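Local atomic coordinates of alternansucrase (Leuconostoc mesenteroides, PDB entry 6HVG), a protein that belongs to glycosyl hydrolase family 70, carries a calcium ion and joins a TIM-barrel-type family region to repeats related to choline-binding and cell-wall-binding modules. Residues G911-N916 with I928-G933; R698-Y703 with T866-K871; Y941-L946 with D953-D958; D804-S809 with A998-Y1003. All coordinates share one frame; numbering follows the deposited sequence.

Contact 1: residues G911-N916 with I928-G933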
loop_
_atom_site.group_PDB
_atom_site.type_symbol
_atom_site.label_atom_id
_atom_site.label_comp_id
_atom_site.label_asym_id
_atom_site.label_seq_id
_atom_site.Cartn_x
_atom_site.Cartn_y
_atom_site.Cartn_z
ATOM N N GLY A 911 -1.012 10.157 -40.559
ATOM C CA GLY A 911 -1.607 11.336 -39.942
ATOM C C GLY A 911 -2.570 10.928 -38.850
ATOM O O GLY A 911 -3.456 10.101 -39.075
ATOM N N VAL A 912 -2.383 11.478 -37.655
ATOM C CA VAL A 912 -3.236 11.151 -36.510
ATOM C C VAL A 912 -3.862 12.417 -35.917
ATOM O O VAL A 912 -3.166 13.401 -35.655
ATOM C CB VAL A 912 -2.467 10.410 -35.434
ATOM C CG1 VAL A 912 -3.392 10.032 -34.277
ATOM C CG2 VAL A 912 -1.838 9.174 -36.032
ATOM N N ILE A 913 -5.189 12.374 -35.765
ATOM C CA ILE A 913 -5.969 13.423 -35.140
ATOM C C ILE A 913 -6.691 12.819 -33.940
ATOM O O ILE A 913 -7.382 11.807 -34.085
ATOM C CB ILE A 913 -7.013 14.000 -36.111
ATOM C CG1 ILE A 913 -6.337 14.438 -37.416
ATOM C CG2 ILE A 913 -7.734 15.176 -35.460
ATOM C CD1 ILE A 913 -7.314 14.731 -38.526
ATOM N N VAL A 914 -6.563 13.447 -32.771
ATOM C CA VAL A 914 -7.202 12.933 -31.557
ATOM C C VAL A 914 -7.730 14.047 -30.661
ATOM O O VAL A 914 -7.140 15.104 -30.557
ATOM C CB VAL A 914 -6.258 11.991 -30.787
ATOM C CG1 VAL A 914 -4.869 12.556 -30.741
ATOM C CG2 VAL A 914 -6.756 11.691 -29.380
ATOM N N GLY A 915 -8.874 13.786 -30.035
ATOM C CA GLY A 915 -9.503 14.715 -29.104
ATOM C C GLY A 915 -10.015 14.006 -27.872
ATOM O O GLY A 915 -10.237 12.798 -27.898
ATOM N N ASN A 916 -10.213 14.769 -26.797
ATOM C CA ASN A 916 -10.673 14.245 -25.496
ATOM C C ASN A 916 -12.019 14.805 -25.090
ATOM O O ASN A 916 -12.356 14.805 -23.913
ATOM C CB ASN A 916 -9.641 14.570 -24.409
ATOM C CG ASN A 916 -9.374 16.062 -24.275
ATOM O OD1 ASN A 916 -10.181 16.897 -24.674
ATOM N ND2 ASN A 916 -8.228 16.396 -23.706
ATOM N N ILE A 928 -9.784 22.063 -39.868
ATOM C CA ILE A 928 -8.707 21.393 -39.140
ATOM C C ILE A 928 -7.749 20.715 -40.109
ATOM O O ILE A 928 -8.164 19.997 -41.007
ATOM C CB ILE A 928 -9.275 20.414 -38.099
ATOM C CG1 ILE A 928 -9.771 21.217 -36.903
ATOM C CG2 ILE A 928 -8.221 19.423 -37.634
ATOM C CD1 ILE A 928 -10.505 20.385 -35.892
ATOM N N THR A 929 -6.453 20.953 -39.908
ATOM C CA THR A 929 -5.444 20.568 -40.893
ATOM C C THR A 929 -4.345 19.628 -40.389
ATOM O O THR A 929 -3.784 19.800 -39.307
ATOM C CB THR A 929 -4.755 21.806 -41.481
ATOM O OG1 THR A 929 -5.745 22.735 -41.925
ATOM C CG2 THR A 929 -3.903 21.408 -42.647
ATOM N N LEU A 930 -4.051 18.638 -41.218
ATOM C CA LEU A 930 -2.902 17.759 -41.051
ATOM C C LEU A 930 -1.821 18.133 -42.052
ATOM O O LEU A 930 -1.974 17.910 -43.233
ATOM C CB LEU A 930 -3.300 16.311 -41.309
ATOM C CG LEU A 930 -3.999 15.515 -40.205
ATOM C CD1 LEU A 930 -4.387 14.150 -40.734
ATOM C CD2 LEU A 930 -3.124 15.371 -38.974
ATOM N N HIS A 931 -0.713 18.684 -41.581
ATOM C CA HIS A 931 0.381 19.029 -42.480
ATOM C C HIS A 931 1.222 17.767 -42.766
ATOM O O HIS A 931 2.255 17.514 -42.136
ATOM C CB HIS A 931 1.242 20.174 -41.902
ATOM C CG HIS A 931 0.467 21.407 -41.575
ATOM N ND1 HIS A 931 -0.079 21.631 -40.330
ATOM C CD2 HIS A 931 0.137 22.474 -42.334
ATOM C CE1 HIS A 931 -0.715 22.785 -40.336
ATOM N NE2 HIS A 931 -0.599 23.316 -41.542
ATOM N N MET A 932 0.759 16.998 -43.743
ATOM C CA MET A 932 1.415 15.767 -44.169
ATOM C C MET A 932 2.787 16.011 -44.791
ATOM O O MET A 932 3.551 15.075 -44.960
ATOM C CB MET A 932 0.552 15.051 -45.206
ATOM C CG MET A 932 -0.772 14.521 -44.675
ATOM S SD MET A 932 -0.546 13.158 -43.521
ATOM C CE MET A 932 -0.854 13.983 -42.013
ATOM N N GLY A 933 3.047 17.249 -45.207
ATOM C CA GLY A 933 4.378 17.669 -45.598
ATOM C C GLY A 933 4.560 17.897 -47.079
ATOM O O GLY A 933 3.867 17.328 -47.896
#
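The side chains of I913 and L930 cross obliquely. CG1 of I913 lies 3.7 Å from CD2 of L930, and CD1 of I913 comes equally near to CD1 of L930, so the outer branch of the isoleucine runs over the forked end of the leucine. The first torsion of I913 sets this up: CG1 stands anti to the carbonyl carbon (chi1 -53°). L930 CD2 also reaches back to the carbonyl O of V912, at 3.9 Å. The second touching point is M932, whose chain bends at both chi2 and chi3 and carries its methyl CE over the backbone of G911, 3.4 Å from CA of that glycine. With no side chain on G911, the methyl can settle directly against the main chain.

The contact is a face-to-face packing of two beta layers. Strand 910-915 belongs to the large antiparallel sheet, between strands 881-885 and 1003-1009, whereas strand 927-931 pairs with 971-975 in a small sheet of its own. The short segments run roughly antiparallel, 149° between directions, with their axes 8.1 Å apart.

Further out, F974 of the small sheet also packs on I913, and L930 also packs on T882 and V884 of the neighbouring strand 881-885. V912 and V914 turn the opposite way, onto helix 807-814 at A812, S809 and M813. Past L930 the chain makes an inverse gamma turn centred on H931, with a weak bond from M932 N to L930 O (2.9 Å), just before M932.

Contact 2: residues R698-Y703 with T866-K871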
loop_
_atom_site.group_PDB
_atom_site.type_symbol
_atom_site.label_atom_id
_atom_site.label_comp_id
_atom_site.label_asym_id
_atom_site.label_seq_id
_atom_site.Cartn_x
_atom_site.Cartn_y
_atom_site.Cartn_z
ATOM N N ARG A 698 -10.416 16.901 -17.998
ATOM C CA ARG A 698 -9.158 16.310 -18.420
ATOM C C ARG A 698 -8.239 17.432 -18.817
ATOM O O ARG A 698 -8.718 18.466 -19.241
ATOM C CB ARG A 698 -9.432 15.406 -19.610
ATOM C CG ARG A 698 -10.262 14.177 -19.270
ATOM C CD ARG A 698 -10.574 13.346 -20.516
ATOM N NE ARG A 698 -11.379 12.171 -20.179
ATOM C CZ ARG A 698 -12.269 11.589 -20.987
ATOM N NH1 ARG A 698 -12.489 12.044 -22.220
ATOM N NH2 ARG A 698 -12.963 10.537 -20.561
ATOM N N SER A 699 -6.933 17.247 -18.676
ATOM C CA SER A 699 -5.988 18.232 -19.187
ATOM C C SER A 699 -6.048 18.281 -20.727
ATOM O O SER A 699 -6.295 17.270 -21.409
ATOM C CB SER A 699 -4.568 17.905 -18.739
ATOM O OG SER A 699 -4.534 17.566 -17.377
ATOM N N ASN A 700 -5.874 19.470 -21.276
ATOM C CA ASN A 700 -5.875 19.624 -22.712
ATOM C C ASN A 700 -4.771 18.828 -23.413
ATOM O O ASN A 700 -3.709 18.544 -22.838
ATOM C CB ASN A 700 -5.738 21.092 -23.082
ATOM C CG ASN A 700 -7.030 21.843 -22.932
ATOM O OD1 ASN A 700 -8.031 21.295 -22.479
ATOM N ND2 ASN A 700 -7.008 23.116 -23.282
ATOM N N MET A 701 -5.047 18.464 -24.662
ATOM C CA MET A 701 -4.085 17.783 -25.502
ATOM C C MET A 701 -2.849 18.655 -25.688
ATOM O O MET A 701 -1.767 18.137 -25.919
ATOM C CB MET A 701 -4.696 17.465 -26.858
ATOM C CG MET A 701 -5.958 16.614 -26.823
ATOM S SD MET A 701 -5.789 14.978 -26.099
ATOM C CE MET A 701 -4.694 14.215 -27.287
ATOM N N TRP A 702 -3.013 19.974 -25.588
ATOM C CA TRP A 702 -1.889 20.929 -25.545
ATOM C C TRP A 702 -0.725 20.455 -24.683
ATOM O O TRP A 702 0.423 20.648 -25.051
ATOM C CB TRP A 702 -2.352 22.306 -25.023
ATOM C CG TRP A 702 -1.306 23.402 -25.102
ATOM C CD1 TRP A 702 -0.878 24.054 -26.241
ATOM C CD2 TRP A 702 -0.578 23.985 -24.019
ATOM N NE1 TRP A 702 0.087 24.992 -25.927
ATOM C CE2 TRP A 702 0.287 24.970 -24.570
ATOM C CE3 TRP A 702 -0.558 23.769 -22.637
ATOM C CZ2 TRP A 702 1.143 25.733 -23.782
ATOM C CZ3 TRP A 702 0.307 24.519 -21.856
ATOM C CH2 TRP A 702 1.148 25.488 -22.436
ATOM N N TYR A 703 -1.020 19.830 -23.548
ATOM C CA TYR A 703 0.039 19.416 -22.621
ATOM C C TYR A 703 1.013 18.380 -23.190
ATOM O O TYR A 703 2.158 18.314 -22.739
ATOM C CB TYR A 703 -0.546 18.943 -21.282
ATOM C CG TYR A 703 -1.061 20.099 -20.445
ATOM C CD1 TYR A 703 -0.179 20.938 -19.779
ATOM C CD2 TYR A 703 -2.428 20.370 -20.343
ATOM C CE1 TYR A 703 -0.636 22.001 -19.028
ATOM C CE2 TYR A 703 -2.892 21.436 -19.604
ATOM C CZ TYR A 703 -1.989 22.244 -18.954
ATOM O OH TYR A 703 -2.445 23.293 -18.221
ATOM N N THR A 866 -1.435 21.340 -31.808
ATOM C CA THR A 866 -2.801 21.317 -31.294
ATOM C C THR A 866 -3.487 22.600 -31.660
ATOM O O THR A 866 -2.845 23.657 -31.734
ATOM C CB THR A 866 -2.892 21.179 -29.747
ATOM O OG1 THR A 866 -2.140 22.214 -29.106
ATOM C CG2 THR A 866 -2.401 19.803 -29.253
ATOM N N ASP A 867 -4.791 22.506 -31.885
ATOM C CA ASP A 867 -5.590 23.686 -32.099
ATOM C C ASP A 867 -5.842 24.308 -30.734
ATOM O O ASP A 867 -6.970 24.360 -30.268
ATOM C CB ASP A 867 -6.893 23.323 -32.797
ATOM C CG ASP A 867 -7.719 24.542 -33.157
ATOM O OD1 ASP A 867 -7.139 25.637 -33.379
ATOM O OD2 ASP A 867 -8.957 24.399 -33.161
ATOM N N SER A 868 -4.763 24.754 -30.091
ATOM C CA SER A 868 -4.805 25.216 -28.718
ATOM C C SER A 868 -3.491 25.890 -28.343
ATOM O O SER A 868 -2.440 25.587 -28.902
ATOM C CB SER A 868 -5.057 24.034 -27.789
ATOM O OG SER A 868 -4.970 24.441 -26.445
ATOM N N SER A 869 -3.558 26.817 -27.395
ATOM C CA SER A 869 -2.398 27.596 -26.971
ATOM C C SER A 869 -2.114 27.480 -25.473
ATOM O O SER A 869 -1.149 28.071 -24.987
ATOM C CB SER A 869 -2.638 29.065 -27.326
ATOM O OG SER A 869 -1.499 29.865 -27.051
ATOM N N GLY A 870 -2.922 26.706 -24.742
ATOM C CA GLY A 870 -2.739 26.572 -23.287
ATOM C C GLY A 870 -3.885 25.861 -22.594
ATOM O O GLY A 870 -4.610 25.093 -23.214
ATOM N N LYS A 871 -4.050 26.129 -21.297
ATOM C CA LYS A 871 -5.193 25.625 -20.504
ATOM C C LYS A 871 -6.561 25.997 -21.092
ATOM O O LYS A 871 -7.480 25.184 -21.061
ATOM C CB LYS A 871 -5.161 26.218 -19.092
ATOM C CG LYS A 871 -3.929 25.928 -18.252
ATOM C CD LYS A 871 -4.056 26.472 -16.825
ATOM C CE LYS A 871 -3.980 27.999 -16.779
ATOM N NZ LYS A 871 -4.207 28.555 -15.413
#
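ND2 of N700 donates to the carbonyl O of G870, 3.1 Å away with an N-H...O angle of 142°. The donor lies in the carbonyl plane, although the acceptor is tilted somewhat from the plane of the N700 amide. The bond ties a loop that follows helix 681-692 to the connection between strands 862-866 and 881-885, neighbours in the large antiparallel sheet.

W702 carries most of the remaining contact. Its CG is anti to the backbone N (chi1 -173°), and the indole lies flat against the peptide backbone of S869 and G870. CA of G870 makes a CH-pi contact, 3.5 Å from the centroid of the six-membered ring and 15° off the ring normal, while the carbonyl O of S869 lies over the same face but toward the rim. T866 approaches differently: its OG1 is at the indole edge, 3.6 Å from W702 CD1, and its CG2 touches the backbone around W702 N. The T866 and W702 side chains cross at about a right angle.

At the rim of the indole, CE3 of W702 sits over the centre of the Y703 ring, and the phenol oxygen of Y703 reaches the aliphatic chain of K871. D879 OD2 accepts from M701 N, while D867 OD2 accepts from T878 N. Within the 866-871 loop, G870 N makes a weak bond to S868 OG at 3.5 Å, and that same OG rests 3.7 Å from W702 CB.

Contact 3: residues Y941-L946 with D953-D958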
loop_
_atom_site.group_PDB
_atom_site.type_symbol
_atom_site.label_atom_id
_atom_site.label_comp_id
_atom_site.label_asym_id
_atom_site.label_seq_id
_atom_site.Cartn_x
_atom_site.Cartn_y
_atom_site.Cartn_z
ATOM N N TYR A 941 -4.814 10.461 -49.962
ATOM C CA TYR A 941 -4.731 9.765 -48.682
ATOM C C TYR A 941 -6.080 9.081 -48.371
ATOM O O TYR A 941 -7.125 9.544 -48.799
ATOM C CB TYR A 941 -4.348 10.747 -47.569
ATOM C CG TYR A 941 -2.868 11.026 -47.474
ATOM C CD1 TYR A 941 -2.235 11.858 -48.381
ATOM C CD2 TYR A 941 -2.099 10.457 -46.473
ATOM C CE1 TYR A 941 -0.879 12.095 -48.300
ATOM C CE2 TYR A 941 -0.742 10.699 -46.384
ATOM C CZ TYR A 941 -0.139 11.517 -47.307
ATOM O OH TYR A 941 1.212 11.732 -47.206
ATOM N N ARG A 942 -6.027 7.959 -47.654
ATOM C CA ARG A 942 -7.228 7.246 -47.220
ATOM C C ARG A 942 -7.208 6.946 -45.734
ATOM O O ARG A 942 -6.151 6.749 -45.148
ATOM C CB ARG A 942 -7.401 5.934 -47.989
ATOM C CG ARG A 942 -6.335 4.856 -47.773
ATOM C CD ARG A 942 -6.665 3.909 -46.639
ATOM N NE ARG A 942 -5.766 2.751 -46.601
ATOM C CZ ARG A 942 -5.847 1.774 -45.700
ATOM N NH1 ARG A 942 -6.749 1.822 -44.716
ATOM N NH2 ARG A 942 -5.032 0.730 -45.760
ATOM N N ALA A 943 -8.387 6.920 -45.131
ATOM C CA ALA A 943 -8.521 6.668 -43.705
ATOM C C ALA A 943 -8.159 5.242 -43.335
ATOM O O ALA A 943 -8.505 4.319 -44.035
ATOM C CB ALA A 943 -9.950 6.982 -43.259
ATOM N N LEU A 944 -7.428 5.103 -42.239
ATOM C CA LEU A 944 -7.183 3.817 -41.613
ATOM C C LEU A 944 -8.222 3.551 -40.509
ATOM O O LEU A 944 -8.690 2.423 -40.324
ATOM C CB LEU A 944 -5.780 3.818 -41.003
ATOM C CG LEU A 944 -5.273 2.501 -40.415
ATOM C CD1 LEU A 944 -4.830 1.550 -41.528
ATOM C CD2 LEU A 944 -4.122 2.772 -39.467
ATOM N N VAL A 945 -8.599 4.617 -39.816
ATOM C CA VAL A 945 -9.404 4.551 -38.615
ATOM C C VAL A 945 -10.167 5.874 -38.478
ATOM O O VAL A 945 -9.552 6.946 -38.520
ATOM C CB VAL A 945 -8.467 4.302 -37.407
ATOM C CG1 VAL A 945 -8.949 4.979 -36.126
ATOM C CG2 VAL A 945 -8.274 2.803 -37.188
ATOM N N LEU A 946 -11.500 5.797 -38.340
ATOM C CA LEU A 946 -12.362 6.982 -38.099
ATOM C C LEU A 946 -13.436 6.712 -37.056
ATOM O O LEU A 946 -14.157 5.716 -37.153
ATOM C CB LEU A 946 -13.066 7.413 -39.369
ATOM C CG LEU A 946 -12.252 8.171 -40.404
ATOM C CD1 LEU A 946 -13.158 8.460 -41.581
ATOM C CD2 LEU A 946 -11.668 9.472 -39.865
ATOM N N ASP A 953 -14.659 2.886 -36.887
ATOM C CA ASP A 953 -14.507 2.076 -38.088
ATOM C C ASP A 953 -13.034 1.859 -38.381
ATOM O O ASP A 953 -12.222 2.751 -38.201
ATOM C CB ASP A 953 -15.164 2.746 -39.296
ATOM C CG ASP A 953 -16.690 2.768 -39.214
ATOM O OD1 ASP A 953 -17.294 1.836 -38.638
ATOM O OD2 ASP A 953 -17.291 3.724 -39.755
ATOM N N VAL A 954 -12.711 0.654 -38.839
ATOM C CA VAL A 954 -11.349 0.264 -39.212
ATOM C C VAL A 954 -11.331 -0.147 -40.692
ATOM O O VAL A 954 -12.138 -0.970 -41.130
ATOM C CB VAL A 954 -10.869 -0.916 -38.337
ATOM C CG1 VAL A 954 -9.550 -1.473 -38.847
ATOM C CG2 VAL A 954 -10.761 -0.479 -36.882
ATOM N N TYR A 955 -10.401 0.416 -41.455
ATOM C CA TYR A 955 -10.321 0.145 -42.896
ATOM C C TYR A 955 -9.052 -0.636 -43.199
ATOM O O TYR A 955 -7.943 -0.127 -43.009
ATOM C CB TYR A 955 -10.369 1.462 -43.682
ATOM C CG TYR A 955 -11.627 2.258 -43.410
ATOM C CD1 TYR A 955 -12.857 1.831 -43.894
ATOM C CD2 TYR A 955 -11.596 3.414 -42.639
ATOM C CE1 TYR A 955 -14.027 2.528 -43.625
ATOM C CE2 TYR A 955 -12.763 4.114 -42.351
ATOM C CZ TYR A 955 -13.970 3.668 -42.857
ATOM O OH TYR A 955 -15.116 4.361 -42.609
ATOM N N ASP A 956 -9.219 -1.865 -43.677
ATOM C CA ASP A 956 -8.092 -2.813 -43.798
ATOM C C ASP A 956 -7.240 -2.583 -45.038
ATOM O O ASP A 956 -6.067 -2.964 -45.055
ATOM C CB ASP A 956 -8.597 -4.263 -43.779
ATOM C CG ASP A 956 -9.561 -4.532 -42.625
ATOM O OD1 ASP A 956 -9.344 -3.971 -41.528
ATOM O OD2 ASP A 956 -10.551 -5.270 -42.818
ATOM N N SER A 957 -7.826 -1.958 -46.060
ATOM C CA SER A 957 -7.110 -1.668 -47.304
ATOM C C SER A 957 -7.665 -0.417 -48.017
ATOM O O SER A 957 -8.704 0.108 -47.626
ATOM C CB SER A 957 -7.231 -2.874 -48.217
ATOM O OG SER A 957 -8.593 -3.231 -48.387
ATOM N N ASP A 958 -6.990 0.039 -49.072
ATOM C CA ASP A 958 -7.326 1.305 -49.722
ATOM C C ASP A 958 -8.730 1.324 -50.337
ATOM O O ASP A 958 -9.411 2.358 -50.314
ATOM C CB ASP A 958 -6.308 1.626 -50.816
ATOM C CG ASP A 958 -4.927 1.921 -50.285
ATOM O OD1 ASP A 958 -4.809 2.277 -49.095
ATOM O OD2 ASP A 958 -3.948 1.825 -51.067
#
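R942 spends its guanidinium on three acceptors. NE forms a salt bridge with OD1 of D958 at 2.7 Å, bent to 141° at the hydrogen, with the carboxylate plane turned 77° from the guanidinium. NH1 serves two carbonyls lying near the guanidinium plane: A943 O at 3.1 Å in its own strand, and Y955 O across the contact at 2.9 Å. For Y955 O the donor sits well above the carbonyl plane. The peptide between S957 and D958 lies over one guanidinium face. The first torsion of R942 puts CG between the backbone N and carbonyl carbon, where R942 CG lies 3.3 Å from D958 OD1.

Strands 940-947 and 952-954 form a beta hairpin. L946 and D953 make its hydrogen-bonded pair: L946 N gives to D953 O at 3.1 Å, and D953 N to L946 O at 2.9 Å. V945 and V954 are the adjoining non-hydrogen-bonded pair, their methyls side by side. Y955 N then closes a nearly straight bond onto L944 O (2.9 Å, 171°), where L944 and V945 form a classic bulge opposite V1006. The Y955 ring packs by its CD2 side on A943 CB.

The other carboxylate oxygen, D958 OD2, accepts from G1011 N. With one oxygen held by an arginine and the other by a backbone amide, D958 would be expected to stay ionised, offsetting the charge of buried R942.

Contact 4: residues D804-S809 with A998-Y1003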
loop_
_atom_site.group_PDB
_atom_site.type_symbol
_atom_site.label_atom_id
_atom_site.label_comp_id
_atom_site.label_asym_id
_atom_site.label_seq_id
_atom_site.Cartn_x
_atom_site.Cartn_y
_atom_site.Cartn_z
ATOM N N ASP A 804 -10.318 2.291 -18.169
ATOM C CA ASP A 804 -9.747 3.479 -18.789
ATOM C C ASP A 804 -10.471 3.892 -20.056
ATOM O O ASP A 804 -10.896 3.059 -20.871
ATOM C CB ASP A 804 -8.295 3.232 -19.167
ATOM C CG ASP A 804 -7.342 3.427 -18.014
ATOM O OD1 ASP A 804 -7.797 3.608 -16.875
ATOM O OD2 ASP A 804 -6.120 3.433 -18.247
ATOM N N TYR A 805 -10.552 5.208 -20.240
ATOM C CA TYR A 805 -11.156 5.825 -21.413
ATOM C C TYR A 805 -10.141 5.949 -22.540
ATOM O O TYR A 805 -8.948 6.030 -22.286
ATOM C CB TYR A 805 -11.675 7.235 -21.069
ATOM C CG TYR A 805 -12.791 7.244 -20.055
ATOM C CD1 TYR A 805 -14.118 7.140 -20.459
ATOM C CD2 TYR A 805 -12.526 7.374 -18.689
ATOM C CE1 TYR A 805 -15.147 7.137 -19.537
ATOM C CE2 TYR A 805 -13.549 7.358 -17.759
ATOM C CZ TYR A 805 -14.857 7.240 -18.190
ATOM O OH TYR A 805 -15.878 7.245 -17.267
ATOM N N ASN A 806 -10.623 5.941 -23.789
ATOM C CA ASN A 806 -9.836 6.379 -24.948
ATOM C C ASN A 806 -8.566 5.559 -25.215
ATOM O O ASN A 806 -7.596 6.076 -25.783
ATOM C CB ASN A 806 -9.468 7.882 -24.864
ATOM C CG ASN A 806 -10.658 8.789 -25.075
ATOM O OD1 ASN A 806 -11.464 8.526 -25.947
ATOM N ND2 ASN A 806 -10.740 9.867 -24.319
ATOM N N LEU A 807 -8.581 4.276 -24.858
ATOM C CA LEU A 807 -7.437 3.410 -25.102
ATOM C C LEU A 807 -7.017 3.312 -26.578
ATOM O O LEU A 807 -5.814 3.347 -26.869
ATOM C CB LEU A 807 -7.677 2.024 -24.505
ATOM C CG LEU A 807 -7.560 2.004 -22.969
ATOM C CD1 LEU A 807 -7.854 0.632 -22.415
ATOM C CD2 LEU A 807 -6.188 2.442 -22.502
ATOM N N PRO A 808 -7.985 3.211 -27.510
ATOM C CA PRO A 808 -7.604 3.256 -28.922
ATOM C C PRO A 808 -6.859 4.530 -29.324
ATOM O O PRO A 808 -5.877 4.465 -30.053
ATOM C CB PRO A 808 -8.953 3.169 -29.642
ATOM C CG PRO A 808 -9.787 2.365 -28.722
ATOM C CD PRO A 808 -9.391 2.817 -27.344
ATOM N N SER A 809 -7.325 5.674 -28.846
ATOM C CA SER A 809 -6.711 6.948 -29.185
ATOM C C SER A 809 -5.324 7.034 -28.581
ATOM O O SER A 809 -4.396 7.553 -29.198
ATOM C CB SER A 809 -7.603 8.113 -28.710
ATOM O OG SER A 809 -8.979 7.836 -28.944
ATOM N N ALA A 998 -18.292 2.848 -26.130
ATOM C CA ALA A 998 -17.322 1.994 -25.449
ATOM C C ALA A 998 -15.867 2.188 -25.927
ATOM O O ALA A 998 -14.936 2.083 -25.128
ATOM C CB ALA A 998 -17.714 0.528 -25.578
ATOM N N LEU A 999 -15.673 2.469 -27.212
ATOM C CA LEU A 999 -14.321 2.571 -27.792
ATOM C C LEU A 999 -13.695 3.984 -27.705
ATOM O O LEU A 999 -12.466 4.122 -27.791
ATOM C CB LEU A 999 -14.330 2.095 -29.252
ATOM C CG LEU A 999 -14.742 0.635 -29.471
ATOM C CD1 LEU A 999 -15.177 0.394 -30.905
ATOM C CD2 LEU A 999 -13.629 -0.327 -29.091
ATOM N N ILE A 1000 -14.510 5.030 -27.538
ATOM C CA ILE A 1000 -13.965 6.389 -27.485
ATOM C C ILE A 1000 -14.833 7.382 -26.698
ATOM O O ILE A 1000 -16.053 7.257 -26.635
ATOM C CB ILE A 1000 -13.675 6.924 -28.913
ATOM C CG1 ILE A 1000 -12.856 8.214 -28.865
ATOM C CG2 ILE A 1000 -14.949 7.155 -29.701
ATOM C CD1 ILE A 1000 -12.219 8.597 -30.187
ATOM N N SER A 1001 -14.159 8.356 -26.095
ATOM C CA SER A 1001 -14.764 9.549 -25.529
ATOM C C SER A 1001 -13.946 10.723 -26.047
ATOM O O SER A 1001 -13.080 11.253 -25.345
ATOM C CB SER A 1001 -14.722 9.526 -24.003
ATOM O OG SER A 1001 -15.303 8.332 -23.489
ATOM N N GLY A 1002 -14.242 11.123 -27.279
ATOM C CA GLY A 1002 -13.516 12.188 -27.971
ATOM C C GLY A 1002 -13.510 11.943 -29.466
ATOM O O GLY A 1002 -14.462 11.376 -30.012
ATOM N N TYR A 1003 -12.440 12.365 -30.135
ATOM C CA TYR A 1003 -12.291 12.128 -31.583
ATOM C C TYR A 1003 -11.032 11.330 -31.897
ATOM O O TYR A 1003 -10.041 11.463 -31.188
ATOM C CB TYR A 1003 -12.237 13.445 -32.371
ATOM C CG TYR A 1003 -12.146 13.182 -33.848
ATOM C CD1 TYR A 1003 -13.265 12.809 -34.565
ATOM C CD2 TYR A 1003 -10.936 13.222 -34.516
ATOM C CE1 TYR A 1003 -13.190 12.524 -35.914
ATOM C CE2 TYR A 1003 -10.862 12.948 -35.873
ATOM C CZ TYR A 1003 -11.992 12.598 -36.559
ATOM O OH TYR A 1003 -11.928 12.322 -37.902
HETATM O O HOH W 1 -13.603 5.504 -24.042
#
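The carboxamide of N806 lies against the backbone of S1001 and bonds to both its N and its O. OD1 accepts from S1001 N at 2.7 Å along a nearly straight N-H (166°), and ND2 gives to S1001 O at 2.9 Å. The acceptor of this second bond lies in the amide plane of N806, while ND2 stands 46° above the carbonyl plane of S1001. N806 occupies the N-cap position of helix 807-814, in the TIM-barrel part of the family fold, but its side chain makes no capping bond and is turned to S1001 instead. S1001 is at the corner where the chain turns into strand 1003-1009 of the large antiparallel sheet; the pair thus joins barrel to sheet. L691 O takes a further, weak bond from ND2.

I1000 and S809 meet beside the amide oxygen. CG1 of I1000 is anti to the backbone N (chi1 -169°), which lays it beside N806 OD1; CD1, set by chi2, is 3.6 Å from S809 OG. P808 turns the CG and CD side of its ring to the carbonyl O of L999. S1001 OG approaches the ring of Y805 obliquely, 3.5 Å from CD1; that ring also takes a cation-pi contact from R698, and its hydroxyl is hydrogen-bonded to K800 N.

A water bridges the N806 backbone and the S1001 side chain: it accepts from N806 N at 3.0 Å and bonds weakly with S1001 OG.

In the fold
All four contacts lie within the glycosyl hydrolase family 70 range, where the large antiparallel sheet, probably domain C, meets the TIM barrel. Centres are about 14 Å apart for contacts 1 and 2, and about 27 Å for contacts 2 and 3. Along the chain the order 698-703, 804-809, 866-871, 998-1003 makes contacts 2 and 4 interleave; contacts 1 and 3 follow in series between the two segments of contact 4. Strand 1003-1009 lies between strands 910-915 and 940-947, linking contacts 1, 3 and 4 through Y1003. R698 brings contact 2 beside N916 and Y805. Distant chain regions thus converge on and around the large sheet, against which helices 807-814 and 844-857 pack.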